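Long-range contacts in deferrochelatase (Vibrio cholerae, PDB 5DE0), which binds heme b and, as a member of the dye-decolorizing peroxidase family, probably acts as a heme peroxidase: residues B[143-148]-B[193-198]; B[150-155]-B[230-235]; B[172-177]-B[289-294]. All coordinates share one frame; numbering follows the deposited sequence.

Interaction 1 (B[143-148]-B[193-198]). With HEM (protoporphyrin IX containing Fe), chain F.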
# COMPACT_ATOMS: atom_id res chain seq x y z
N THR B 143 10.14 11.16 8.50
CA THR B 143 10.83 12.38 8.88
C THR B 143 12.31 12.08 9.12
O THR B 143 13.13 12.99 9.25
CB THR B 143 10.20 12.99 10.15
OG1 THR B 143 10.61 14.36 10.28
CG2 THR B 143 10.61 12.21 11.39
N GLY B 144 12.65 10.79 9.16
CA GLY B 144 14.03 10.36 9.33
C GLY B 144 14.37 10.04 10.77
O GLY B 144 15.45 9.52 11.06
N PHE B 145 13.45 10.34 11.68
CA PHE B 145 13.64 10.07 13.10
C PHE B 145 13.00 8.75 13.50
O PHE B 145 11.94 8.39 12.98
CB PHE B 145 13.06 11.20 13.95
CG PHE B 145 13.88 12.46 13.93
CD1 PHE B 145 13.90 13.28 12.81
CD2 PHE B 145 14.62 12.84 15.04
CE1 PHE B 145 14.64 14.45 12.80
CE2 PHE B 145 15.37 14.00 15.04
CZ PHE B 145 15.38 14.81 13.92
N ILE B 146 13.64 8.04 14.41
CA ILE B 146 13.10 6.78 14.92
C ILE B 146 11.84 7.04 15.74
O ILE B 146 11.81 7.94 16.58
CB ILE B 146 14.13 6.03 15.78
CG1 ILE B 146 15.39 5.74 14.97
CG2 ILE B 146 13.53 4.74 16.33
CD1 ILE B 146 16.47 5.02 15.75
N ASP B 147 10.79 6.25 15.48
CA ASP B 147 9.54 6.39 16.21
C ASP B 147 9.29 5.18 17.10
O ASP B 147 9.30 4.04 16.64
CB ASP B 147 8.37 6.57 15.23
CG ASP B 147 7.05 6.82 15.93
OD1 ASP B 147 7.07 7.36 17.06
OD2 ASP B 147 6.00 6.47 15.36
N GLY B 148 9.07 5.43 18.39
CA GLY B 148 8.79 4.37 19.34
C GLY B 148 9.90 4.14 20.34
O GLY B 148 9.91 3.13 21.05
N ALA B 193 18.70 21.55 13.62
CA ALA B 193 17.40 22.22 13.67
C ALA B 193 16.25 21.22 13.77
O ALA B 193 15.29 21.43 14.51
CB ALA B 193 17.22 23.11 12.45
N GLN B 194 16.36 20.13 13.01
CA GLN B 194 15.35 19.08 13.04
C GLN B 194 15.30 18.41 14.41
O GLN B 194 14.23 18.04 14.88
CB GLN B 194 15.63 18.03 11.96
CG GLN B 194 15.39 18.52 10.53
CD GLN B 194 15.41 17.38 9.52
OE1 GLN B 194 15.78 16.25 9.84
NE2 GLN B 194 15.00 17.67 8.29
N GLU B 195 16.46 18.28 15.03
CA GLU B 195 16.54 17.68 16.36
C GLU B 195 15.92 18.60 17.41
O GLU B 195 15.46 18.14 18.45
CB GLU B 195 17.99 17.36 16.72
CG GLU B 195 18.58 16.23 15.91
CD GLU B 195 20.03 15.96 16.26
OE1 GLU B 195 20.57 16.64 17.15
OE2 GLU B 195 20.63 15.05 15.64
N LYS B 196 15.91 19.90 17.12
CA LYS B 196 15.30 20.87 18.02
C LYS B 196 13.79 20.82 17.91
O LYS B 196 13.07 21.08 18.88
CB LYS B 196 15.81 22.29 17.72
CG LYS B 196 17.29 22.50 18.00
CD LYS B 196 17.65 22.20 19.45
CE LYS B 196 19.13 22.40 19.71
NZ LYS B 196 19.52 22.05 21.10
N VAL B 197 13.30 20.48 16.72
CA VAL B 197 11.87 20.33 16.48
C VAL B 197 11.33 19.08 17.17
O VAL B 197 10.30 19.12 17.86
CB VAL B 197 11.54 20.26 14.98
CG1 VAL B 197 10.07 19.93 14.76
CG2 VAL B 197 11.91 21.57 14.29
N ILE B 198 12.03 17.97 16.99
CA ILE B 198 11.62 16.70 17.59
C ILE B 198 11.92 16.67 19.09
O ILE B 198 11.04 16.38 19.90
CB ILE B 198 12.32 15.51 16.91
CG1 ILE B 198 11.88 15.39 15.45
CG2 ILE B 198 12.02 14.21 17.65
CD1 ILE B 198 10.40 15.14 15.28
CHA HEM F . 7.59 10.42 20.98
CHB HEM F . 2.81 10.96 21.61
CHC HEM F . 2.34 12.47 17.01
CHD HEM F . 6.92 11.10 16.18
C1A HEM F . 6.34 10.44 21.56
C2A HEM F . 6.02 10.08 22.93
C3A HEM F . 4.70 10.23 23.10
C4A HEM F . 4.14 10.69 21.84
CMA HEM F . 3.90 9.97 24.39
CAA HEM F . 7.03 9.62 24.00
CBA HEM F . 7.31 10.78 24.95
CGA HEM F . 8.41 10.42 25.90
O1A HEM F . 9.60 10.48 25.49
O2A HEM F . 8.10 10.07 27.07
C1B HEM F . 2.29 11.49 20.45
C2B HEM F . 0.96 12.03 20.30
C3B HEM F . 0.81 12.44 19.04
C4B HEM F . 2.06 12.19 18.33
CMB HEM F . -0.12 12.10 21.41
CAB HEM F . -0.50 13.08 18.52
CBB HEM F . -0.66 13.44 17.25
C1C HEM F . 3.53 12.20 16.36
C2C HEM F . 3.82 12.40 14.95
C3C HEM F . 5.09 12.02 14.73
C4C HEM F . 5.64 11.57 15.99
CMC HEM F . 2.79 12.96 13.94
CAC HEM F . 5.92 12.01 13.42
CBC HEM F . 5.52 12.52 12.25
C1D HEM F . 7.56 10.91 17.38
C2D HEM F . 8.99 10.81 17.56
C3D HEM F . 9.21 10.60 19.07
C4D HEM F . 7.88 10.59 19.65
CMD HEM F . 10.09 10.90 16.47
CAD HEM F . 10.55 10.44 19.80
CBD HEM F . 10.99 8.98 19.81
CGD HEM F . 10.02 8.15 20.61
O1D HEM F . 9.13 7.51 19.99
O2D HEM F . 10.12 8.14 21.86
NA HEM F . 5.17 10.80 20.93
NB HEM F . 2.93 11.61 19.23
NC HEM F . 4.67 11.69 16.96
ND HEM F . 6.95 10.77 18.63
FE HEM F . 4.97 11.30 18.95
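At the edge of the heme pocket, F145 reaches from the loop 143-148 to helix 191-198 and lays its ring against I198 and Q194. One face of the ring is taken by I198, whose CG1 stands 3.6 Å from the F145 ring centroid and 4° off the ring normal. This is a CH-pi contact over the middle of the ring. The F145 torsion (CG anti to the carbonyl carbon, chi1 -74°) sends the ring toward the helix, and its tip meets helix backbone. F145 CZ comes within 3.6 Å of Q194 O, and E195 N sits near the ring plane, 3.8 Å from CZ. Q194 O also accepts the helical bond from I198 N. The Q194 side chain passes the ring obliquely, with amide and ring planes 45° apart and OE1 3.6 Å from F145 CE1. Its polar end is held elsewhere, NE2 by W186 O and OE1 by K202 NZ, while W186 NE1 bonds to T143 O.

The run G144-F145-I146-D147-G148 is the GXXDG signature of DyP-type peroxidases. Both glycines have positive phi, where a CB would press on the preceding carbonyl O, so the turns of this loop suit residues without a side chain. F145 is the first variable position, and the base of its side chain borders the heme: F145 CB lies 3.9 Å from heme CMD, and I198 CG2 approaches the same methyl, on pyrrole ring D, at 4.0 Å. Further along, G148 N donates a 2.6 Å hydrogen bond to the heme propionate atom O1D, and D147 OD1 forms a salt bridge with R233 NH1.

Interaction 2 (B[150-155]-B[230-235]). With HEM (protoporphyrin IX containing Fe), chain F.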
# COMPACT_ATOMS: atom_id res chain seq x y z
N GLU B 150 10.73 5.72 23.22
CA GLU B 150 10.28 5.70 24.61
C GLU B 150 8.94 5.00 24.77
O GLU B 150 8.30 5.10 25.81
CB GLU B 150 10.20 7.13 25.16
CG GLU B 150 11.52 7.87 25.17
CD GLU B 150 12.56 7.24 26.08
OE1 GLU B 150 12.17 6.64 27.10
OE2 GLU B 150 13.76 7.34 25.77
N ASN B 151 8.51 4.29 23.73
CA ASN B 151 7.28 3.51 23.79
C ASN B 151 7.44 2.39 24.80
O ASN B 151 8.44 1.67 24.77
CB ASN B 151 6.93 2.96 22.40
CG ASN B 151 5.44 2.68 22.23
OD1 ASN B 151 4.59 3.42 22.73
ND2 ASN B 151 5.12 1.60 21.53
N PRO B 152 6.46 2.24 25.71
CA PRO B 152 6.49 1.21 26.77
C PRO B 152 6.84 -0.17 26.23
O PRO B 152 6.52 -0.50 25.09
CB PRO B 152 5.06 1.24 27.31
CG PRO B 152 4.62 2.64 27.10
CD PRO B 152 5.26 3.08 25.80
N LYS B 153 7.51 -0.98 27.06
CA LYS B 153 8.00 -2.28 26.63
C LYS B 153 7.69 -3.37 27.65
O LYS B 153 7.67 -3.12 28.85
CB LYS B 153 9.51 -2.22 26.37
CG LYS B 153 9.90 -1.33 25.20
CD LYS B 153 11.29 -0.73 25.38
CE LYS B 153 11.67 0.16 24.21
NZ LYS B 153 10.62 1.18 23.91
N ALA B 154 7.43 -4.58 27.15
CA ALA B 154 7.16 -5.74 27.99
C ALA B 154 5.96 -5.54 28.91
O ALA B 154 4.87 -5.21 28.46
CB ALA B 154 8.40 -6.12 28.80
N GLU B 155 6.18 -5.71 30.21
CA GLU B 155 5.08 -5.76 31.18
C GLU B 155 4.35 -4.44 31.38
O GLU B 155 3.15 -4.44 31.67
CB GLU B 155 5.60 -6.27 32.54
CG GLU B 155 6.61 -5.35 33.22
CD GLU B 155 8.01 -5.51 32.66
OE1 GLU B 155 8.63 -6.56 32.91
OE2 GLU B 155 8.49 -4.57 31.98
N LYS B 230 1.77 8.16 30.19
CA LYS B 230 2.27 7.23 29.19
C LYS B 230 1.16 6.61 28.35
O LYS B 230 0.06 6.37 28.83
CB LYS B 230 3.10 6.14 29.87
CG LYS B 230 4.47 6.64 30.31
CD LYS B 230 5.22 5.62 31.14
CE LYS B 230 6.66 6.06 31.35
NZ LYS B 230 6.75 7.47 31.82
N ILE B 231 1.48 6.37 27.08
CA ILE B 231 0.56 5.71 26.15
C ILE B 231 1.30 4.63 25.38
O ILE B 231 2.52 4.63 25.30
CB ILE B 231 -0.06 6.71 25.15
CG1 ILE B 231 1.03 7.33 24.27
CG2 ILE B 231 -0.84 7.79 25.88
CD1 ILE B 231 0.49 8.32 23.26
N VAL B 232 0.54 3.69 24.82
CA VAL B 232 1.11 2.65 23.98
C VAL B 232 0.78 2.92 22.52
O VAL B 232 -0.37 2.78 22.10
CB VAL B 232 0.60 1.25 24.37
CG1 VAL B 232 1.14 0.19 23.42
CG2 VAL B 232 0.99 0.92 25.81
N ARG B 233 1.79 3.33 21.75
CA ARG B 233 1.58 3.70 20.36
C ARG B 233 1.77 2.52 19.41
O ARG B 233 2.67 1.70 19.59
CB ARG B 233 2.55 4.83 19.97
CG ARG B 233 2.28 6.15 20.66
CD ARG B 233 3.44 7.11 20.49
NE ARG B 233 4.60 6.72 21.29
CZ ARG B 233 5.85 7.04 21.00
NH1 ARG B 233 6.12 7.75 19.91
NH2 ARG B 233 6.84 6.64 21.78
N HIS B 234 0.90 2.44 18.41
CA HIS B 234 1.00 1.41 17.38
C HIS B 234 1.10 2.04 16.00
O HIS B 234 0.77 1.42 14.99
CB HIS B 234 -0.21 0.47 17.44
CG HIS B 234 -0.02 -0.70 18.35
ND1 HIS B 234 0.69 -1.82 17.98
CD2 HIS B 234 -0.46 -0.93 19.61
CE1 HIS B 234 0.69 -2.69 18.98
NE2 HIS B 234 0.00 -2.17 19.98
N SER B 235 1.56 3.29 15.97
CA SER B 235 1.64 4.05 14.73
C SER B 235 2.60 3.42 13.73
O SER B 235 3.48 2.64 14.10
CB SER B 235 2.08 5.49 15.02
OG SER B 235 1.36 6.03 16.11
CHA HEM F . 7.59 10.42 20.98
CHB HEM F . 2.81 10.96 21.61
CHC HEM F . 2.34 12.47 17.01
CHD HEM F . 6.92 11.10 16.18
C1A HEM F . 6.34 10.44 21.56
C2A HEM F . 6.02 10.08 22.93
C3A HEM F . 4.70 10.23 23.10
C4A HEM F . 4.14 10.69 21.84
CMA HEM F . 3.90 9.97 24.39
CAA HEM F . 7.03 9.62 24.00
CBA HEM F . 7.31 10.78 24.95
CGA HEM F . 8.41 10.42 25.90
O1A HEM F . 9.60 10.48 25.49
O2A HEM F . 8.10 10.07 27.07
C1B HEM F . 2.29 11.49 20.45
C2B HEM F . 0.96 12.03 20.30
C3B HEM F . 0.81 12.44 19.04
C4B HEM F . 2.06 12.19 18.33
CMB HEM F . -0.12 12.10 21.41
CAB HEM F . -0.50 13.08 18.52
CBB HEM F . -0.66 13.44 17.25
C1C HEM F . 3.53 12.20 16.36
C2C HEM F . 3.82 12.40 14.95
C3C HEM F . 5.09 12.02 14.73
C4C HEM F . 5.64 11.57 15.99
CMC HEM F . 2.79 12.96 13.94
CAC HEM F . 5.92 12.01 13.42
CBC HEM F . 5.52 12.52 12.25
C1D HEM F . 7.56 10.91 17.38
C2D HEM F . 8.99 10.81 17.56
C3D HEM F . 9.21 10.60 19.07
C4D HEM F . 7.88 10.59 19.65
CMD HEM F . 10.09 10.90 16.47
CAD HEM F . 10.55 10.44 19.80
CBD HEM F . 10.99 8.98 19.81
CGD HEM F . 10.02 8.15 20.61
O1D HEM F . 9.13 7.51 19.99
O2D HEM F . 10.12 8.14 21.86
NA HEM F . 5.17 10.80 20.93
NB HEM F . 2.93 11.61 19.23
NC HEM F . 4.67 11.69 16.96
ND HEM F . 6.95 10.77 18.63
FE HEM F . 4.97 11.30 18.95
O HOH W 1 5.00 6.01 24.00
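N151 is tied to R233 through both arms of its amide, in a buried contact beside the heme propionates. R233 N donates to N151 OD1 at 3.0 Å in a nearly straight bond (174°), and N151 ND2 returns a weak one to R233 O. A water adds a third link, donating to N151 OD1 at 2.9 Å and accepting from R233 NE at 2.8 Å. A bend at chi3 (-73°) brings the guanidinium to the porphyrin, with heme C1A over one face and NH1 and NH2 both bonded to heme O1D, each at 3.0 Å. P152 closes the tight part: its CD lies 3.2 Å from I231 O, and its CG packs on V232 CG2.

The other side is looser and exposed. E150 N still bonds to heme O2D at 2.8 Å, but the E150 carboxylate turns to a salt bridge with R200, and K153 makes no contact with 230-235, its NZ folding back to T149 O.

Residues 230-235 lead into edge strand 232-239, with V232 paired to Y252 of strand 247-253. The V232 side chain rests on R157, V160 and A161 of helix 155-161, and I231 packs on F259 and M262 of helix 257-266.

Interaction 3 (B[172-177]-B[289-294])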
# COMPACT_ATOMS: atom_id res chain seq x y z
N SER B 172 -9.35 -0.97 26.40
CA SER B 172 -8.38 0.10 26.23
C SER B 172 -8.95 1.27 25.42
O SER B 172 -9.69 1.06 24.46
CB SER B 172 -7.12 -0.44 25.54
OG SER B 172 -6.15 0.57 25.37
N TYR B 173 -8.61 2.49 25.83
CA TYR B 173 -9.02 3.68 25.09
C TYR B 173 -8.11 3.90 23.89
O TYR B 173 -6.90 3.70 23.98
CB TYR B 173 -9.02 4.91 26.00
CG TYR B 173 -10.11 4.89 27.05
CD1 TYR B 173 -11.38 5.38 26.77
CD2 TYR B 173 -9.87 4.37 28.31
CE1 TYR B 173 -12.38 5.36 27.73
CE2 TYR B 173 -10.86 4.34 29.28
CZ TYR B 173 -12.11 4.84 28.98
OH TYR B 173 -13.10 4.82 29.94
N VAL B 174 -8.70 4.29 22.77
CA VAL B 174 -7.95 4.42 21.52
C VAL B 174 -8.10 5.80 20.90
O VAL B 174 -9.16 6.41 20.97
CB VAL B 174 -8.39 3.37 20.48
CG1 VAL B 174 -7.28 3.13 19.46
CG2 VAL B 174 -8.77 2.06 21.16
N MET B 175 -7.02 6.30 20.30
CA MET B 175 -7.07 7.50 19.49
C MET B 175 -6.34 7.25 18.18
O MET B 175 -5.37 6.50 18.15
CB MET B 175 -6.45 8.70 20.23
CG MET B 175 -4.95 8.59 20.45
SD MET B 175 -4.18 10.15 20.94
CE MET B 175 -4.40 11.13 19.45
N VAL B 176 -6.83 7.85 17.10
CA VAL B 176 -6.15 7.74 15.82
C VAL B 176 -6.18 9.08 15.08
O VAL B 176 -7.17 9.81 15.13
CB VAL B 176 -6.75 6.61 14.92
CG1 VAL B 176 -7.95 5.97 15.58
CG2 VAL B 176 -7.10 7.12 13.53
N GLN B 177 -5.06 9.41 14.44
CA GLN B 177 -4.94 10.60 13.61
C GLN B 177 -4.06 10.30 12.41
O GLN B 177 -2.88 9.97 12.57
CB GLN B 177 -4.35 11.77 14.39
CG GLN B 177 -5.32 12.52 15.29
CD GLN B 177 -4.62 13.62 16.08
OE1 GLN B 177 -3.68 13.35 16.83
NE2 GLN B 177 -5.06 14.86 15.90
N PHE B 289 -11.86 6.04 20.39
CA PHE B 289 -12.55 4.76 20.47
C PHE B 289 -12.33 4.10 21.82
O PHE B 289 -11.53 4.57 22.63
CB PHE B 289 -12.07 3.81 19.37
CG PHE B 289 -12.24 4.33 17.97
CD1 PHE B 289 -11.22 5.03 17.35
CD2 PHE B 289 -13.42 4.12 17.28
CE1 PHE B 289 -11.37 5.50 16.06
CE2 PHE B 289 -13.58 4.59 15.99
CZ PHE B 289 -12.55 5.29 15.38
N PHE B 290 -13.05 3.01 22.06
CA PHE B 290 -12.72 2.11 23.15
C PHE B 290 -12.70 0.68 22.63
O PHE B 290 -13.70 0.18 22.12
CB PHE B 290 -13.70 2.24 24.31
CG PHE B 290 -13.34 1.40 25.50
CD1 PHE B 290 -13.87 0.13 25.66
CD2 PHE B 290 -12.48 1.89 26.46
CE1 PHE B 290 -13.54 -0.64 26.76
CE2 PHE B 290 -12.14 1.13 27.56
CZ PHE B 290 -12.68 -0.14 27.71
N ALA B 291 -11.55 0.04 22.75
CA ALA B 291 -11.42 -1.36 22.37
C ALA B 291 -11.68 -2.24 23.58
O ALA B 291 -10.85 -2.31 24.48
CB ALA B 291 -10.05 -1.64 21.78
N PRO B 292 -12.84 -2.91 23.61
CA PRO B 292 -13.18 -3.73 24.77
C PRO B 292 -12.34 -4.99 24.84
O PRO B 292 -11.62 -5.31 23.89
CB PRO B 292 -14.66 -4.07 24.53
CG PRO B 292 -14.80 -4.06 23.05
CD PRO B 292 -13.86 -3.00 22.55
N SER B 293 -12.41 -5.70 25.96
CA SER B 293 -11.79 -7.01 26.08
C SER B 293 -12.41 -7.98 25.08
O SER B 293 -13.45 -7.69 24.49
CB SER B 293 -11.93 -7.54 27.51
OG SER B 293 -13.29 -7.54 27.90
N GLN B 294 -11.78 -9.14 24.90
CA GLN B 294 -12.29 -10.13 23.96
C GLN B 294 -13.68 -10.62 24.39
O GLN B 294 -14.55 -10.84 23.55
CB GLN B 294 -11.34 -11.32 23.86
CG GLN B 294 -9.90 -10.94 23.54
CD GLN B 294 -9.05 -12.15 23.22
OE1 GLN B 294 -9.56 -13.20 22.83
NE2 GLN B 294 -7.74 -12.02 23.39
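S172 and A291, and V174 and F289, are antiparallel hydrogen-bonded pairs that join strands 172-181 and 281-291, with Y173 and F290 as the non-hydrogen-bonded pair between them. The two short segments run at 136° to each other and come within 4.4 Å at their axes. Each hydrogen-bonded pair exchanges two bonds: A291 N reaches S172 O at 2.7 Å and S172 N returns to A291 O, while V174 N reaches F289 O at 2.8 Å and F289 N returns to V174 O. The strands belong to the four-stranded antiparallel sheet of the C-terminal half, whose order 2-3-1-4 is that of a ferredoxin-like fold, as in the dimeric alpha-beta barrel clan. Strand 281-291 lies at one edge of this sheet within the chain, and it meets the N-terminal half: F290 shares a backbone hydrogen bond with F62, while F289 and A291 lean on A61 of strand 57-62.

Y173 and F290 project to one face and make a T-shaped pair, the edge of F290 directed at the face of Y173. Their centroids are 4.8 Å apart and the planes stand at 73°. CD2 of F290 sits above the middle of the Y173 ring, and CG anti to the backbone N in F290 (chi1 -176°) puts the ring alongside the neighbouring strand, over S172 O. Y173 OH bonds to E77 N, and P75 touches both side chains. On the other face V174 packs against both F289 and A291, CB 3.9 Å from F289 CB and CG2 4.0 Å from A291 CB, while S172 OG bonds to A161 O. The F289 ring reaches on toward the C-terminal end of segment 172-177, and its CE1 is met near the ring plane by V176 CG1 at 3.5 Å.

In the fold
From the N terminus, the loop after strand 125-134 supplies the first segments of interactions 1 and 2 in succession, and strand 172-181 opens interaction 3. The partners then follow in the same order: helix 191-198 closes interaction 1, strand 232-239 interaction 2, and strand 281-291 interaction 3. Every pair of contacts therefore crosses along the chain. Interactions 1 and 2 touch each other, and both reach the heme, anchoring the loop to a helix and to the sheet. Interaction 3 lies about 14 Å from interaction 2, centre to centre, in the same sheet, and its strand 281-291 also borders strand 57-62 of the N-terminal half.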